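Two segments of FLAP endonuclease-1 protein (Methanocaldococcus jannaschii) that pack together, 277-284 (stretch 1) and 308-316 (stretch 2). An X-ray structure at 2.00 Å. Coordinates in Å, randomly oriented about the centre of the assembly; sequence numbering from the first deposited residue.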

# COMPACT_ATOMS: atom_id res chain seq x y z
N SER A 277 8.35 -12.48 12.79
CA SER A 277 8.28 -12.66 14.23
C SER A 277 7.67 -11.47 14.94
O SER A 277 7.96 -10.32 14.61
CB SER A 277 9.69 -12.92 14.79
OG SER A 277 10.14 -14.22 14.48
N LEU A 278 6.83 -11.75 15.93
CA LEU A 278 6.19 -10.72 16.74
C LEU A 278 6.95 -10.64 18.06
O LEU A 278 7.51 -11.63 18.53
CB LEU A 278 4.73 -11.08 17.01
CG LEU A 278 3.91 -11.55 15.81
CD1 LEU A 278 2.53 -11.94 16.26
CD2 LEU A 278 3.85 -10.44 14.76
N LYS A 279 6.97 -9.45 18.66
CA LYS A 279 7.66 -9.24 19.93
C LYS A 279 6.66 -8.67 20.92
O LYS A 279 5.65 -8.09 20.52
CB LYS A 279 8.81 -8.25 19.75
CG LYS A 279 9.72 -8.55 18.57
CD LYS A 279 10.95 -7.66 18.58
CE LYS A 279 12.24 -8.48 18.72
NZ LYS A 279 12.77 -8.97 17.40
N LEU A 280 6.93 -8.80 22.22
CA LEU A 280 6.01 -8.27 23.21
C LEU A 280 5.98 -6.74 23.12
O LEU A 280 7.01 -6.10 22.90
CB LEU A 280 6.43 -8.72 24.61
CG LEU A 280 6.23 -10.23 24.76
CD1 LEU A 280 6.90 -10.72 26.04
CD2 LEU A 280 4.75 -10.55 24.75
N PRO A 281 4.79 -6.14 23.28
CA PRO A 281 4.66 -4.67 23.21
C PRO A 281 5.19 -3.90 24.42
O PRO A 281 5.07 -4.35 25.56
CB PRO A 281 3.16 -4.45 23.04
CG PRO A 281 2.52 -5.66 23.66
CD PRO A 281 3.50 -6.80 23.53
N ASP A 282 5.78 -2.73 24.14
CA ASP A 282 6.31 -1.87 25.19
C ASP A 282 5.10 -1.03 25.61
O ASP A 282 4.84 0.03 25.04
CB ASP A 282 7.43 -0.97 24.63
CG ASP A 282 7.87 0.12 25.60
OD1 ASP A 282 7.33 0.19 26.73
OD2 ASP A 282 8.77 0.92 25.22
N LYS A 283 4.36 -1.55 26.59
CA LYS A 283 3.15 -0.90 27.09
C LYS A 283 3.34 0.56 27.47
O LYS A 283 2.51 1.39 27.13
CB LYS A 283 2.60 -1.67 28.29
CG LYS A 283 2.13 -3.10 27.97
CD LYS A 283 1.41 -3.72 29.17
CE LYS A 283 0.59 -4.94 28.75
NZ LYS A 283 0.05 -5.70 29.93
N GLU A 284 4.42 0.86 28.18
CA GLU A 284 4.71 2.21 28.64
C GLU A 284 4.98 3.19 27.50
O GLU A 284 4.48 4.31 27.50
CB GLU A 284 5.93 2.19 29.58
CG GLU A 284 5.69 1.51 30.93
CD GLU A 284 5.56 0.01 30.81
OE1 GLU A 284 6.36 -0.58 30.05
OE2 GLU A 284 4.66 -0.57 31.45
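Stretch 2 (308-316) LYNLIANKT

A helix can dock on an extended segment without a single hydrogen bond between them, provided that the side chains adopt rotamers that bring apolar surfaces together. The contact between 277-284 and 308-316 of this endonuclease is a compact example. Stretch 2 is helical from L308 to K315, held by i to i-4 backbone hydrogen bonds such as A313 N to Y309 O (2.8 Å). Stretch 1 runs extended through L278-P281, with psi near 140-160°, before turning into a helix at K283. The two run in opposing order: P281 lies against L308 and Y309, whereas L278 meets I312 and K315 further along the helix. The backbones come nearest at P281 and Y309, with CA atoms 5.7 Å apart.

The CA-to-CB bond of I312 points toward the extended loop. The m, t conformation of I312 brings I312 CD1 to 3.3 Å from K279 O, while I312 CG2 lies 4.0 Å from both L278 CB and L280 CD2. The proline ring, C-gamma endo, fits closely on the helix, with P281 CG 3.4 Å from Y309 CA and P281 CB 3.6 Å from L308 CD2; the t, p rotamer of L308 brings that methyl within reach although its CA-CB bond points sideways.

L280 also starts sideways, but its m, t rotamer carries CD2 over one face of the Y309 ring, 4.1 Å from the centroid and 13° off the normal, a CH-pi contact. The tyrosine, with chi1 t and chi2 near -88°, presents that face to the leucine. K283, m followed by three t torsions, leaves sideways and brings its far end to the tyrosine, with K283 CE 3.5 Å from Y309 CB, while its NZ bonds to a residue just beyond the stretches. At the other end, L278 CD1 meets the K315 methylene CD at 3.6 Å. Long lysines can thus contribute hydrocarbon to an apolar contact while their amines bond elsewhere.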

# COMPACT_ATOMS: atom_id res chain seq x y z
N LEU A 308 -3.12 -6.55 23.52
CA LEU A 308 -2.08 -6.80 22.52
C LEU A 308 -0.97 -7.66 23.11
O LEU A 308 -0.50 -8.60 22.49
CB LEU A 308 -1.48 -5.49 21.98
CG LEU A 308 -0.19 -5.65 21.13
CD1 LEU A 308 -0.48 -6.46 19.85
CD2 LEU A 308 0.37 -4.28 20.77
N TYR A 309 -0.56 -7.32 24.32
CA TYR A 309 0.49 -8.08 25.01
C TYR A 309 0.12 -9.57 25.14
O TYR A 309 0.91 -10.45 24.82
CB TYR A 309 0.71 -7.48 26.40
CG TYR A 309 1.90 -8.05 27.15
CD1 TYR A 309 1.76 -9.19 27.95
CD2 TYR A 309 3.16 -7.44 27.07
CE1 TYR A 309 2.85 -9.71 28.65
CE2 TYR A 309 4.26 -7.96 27.77
CZ TYR A 309 4.09 -9.09 28.55
OH TYR A 309 5.17 -9.60 29.24
N ASN A 310 -1.09 -9.83 25.61
CA ASN A 310 -1.55 -11.20 25.81
C ASN A 310 -1.69 -11.97 24.50
O ASN A 310 -1.42 -13.16 24.44
CB ASN A 310 -2.86 -11.21 26.59
CG ASN A 310 -2.66 -10.88 28.06
OD1 ASN A 310 -1.57 -11.11 28.61
ND2 ASN A 310 -3.69 -10.33 28.70
N LEU A 311 -2.12 -11.29 23.44
CA LEU A 311 -2.26 -11.94 22.13
C LEU A 311 -0.89 -12.40 21.65
O LEU A 311 -0.71 -13.55 21.26
CB LEU A 311 -2.86 -10.96 21.11
CG LEU A 311 -4.36 -10.68 21.22
CD1 LEU A 311 -4.70 -9.40 20.48
CD2 LEU A 311 -5.16 -11.85 20.66
N ILE A 312 0.09 -11.51 21.70
CA ILE A 312 1.43 -11.87 21.26
C ILE A 312 2.01 -12.90 22.22
O ILE A 312 2.64 -13.86 21.79
CB ILE A 312 2.32 -10.61 21.16
CG1 ILE A 312 1.76 -9.71 20.05
CG2 ILE A 312 3.77 -11.00 20.88
CD1 ILE A 312 2.48 -8.38 19.85
N ALA A 313 1.79 -12.72 23.51
CA ALA A 313 2.30 -13.67 24.51
C ALA A 313 1.75 -15.06 24.20
O ALA A 313 2.48 -16.05 24.20
CB ALA A 313 1.88 -13.24 25.91
N ASN A 314 0.45 -15.12 23.94
CA ASN A 314 -0.21 -16.38 23.64
C ASN A 314 0.13 -16.87 22.24
O ASN A 314 0.34 -18.07 22.03
CB ASN A 314 -1.72 -16.23 23.80
CG ASN A 314 -2.15 -16.23 25.26
OD1 ASN A 314 -3.33 -16.38 25.58
ND2 ASN A 314 -1.18 -16.06 26.16
N LYS A 315 0.18 -15.96 21.27
CA LYS A 315 0.53 -16.32 19.91
C LYS A 315 1.91 -16.95 19.99
O LYS A 315 2.13 -18.07 19.53
CB LYS A 315 0.58 -15.08 19.01
CG LYS A 315 -0.12 -15.23 17.67
CD LYS A 315 -0.45 -13.88 17.05
CE LYS A 315 -1.91 -13.81 16.59
NZ LYS A 315 -2.82 -13.27 17.65
N THR A 316 2.82 -16.22 20.61
CA THR A 316 4.19 -16.66 20.80
C THR A 316 4.27 -17.67 21.94
O THR A 316 5.31 -18.28 22.17
CB THR A 316 5.11 -15.46 21.13
OG1 THR A 316 4.95 -14.44 20.13
CG2 THR A 316 6.57 -15.89 21.17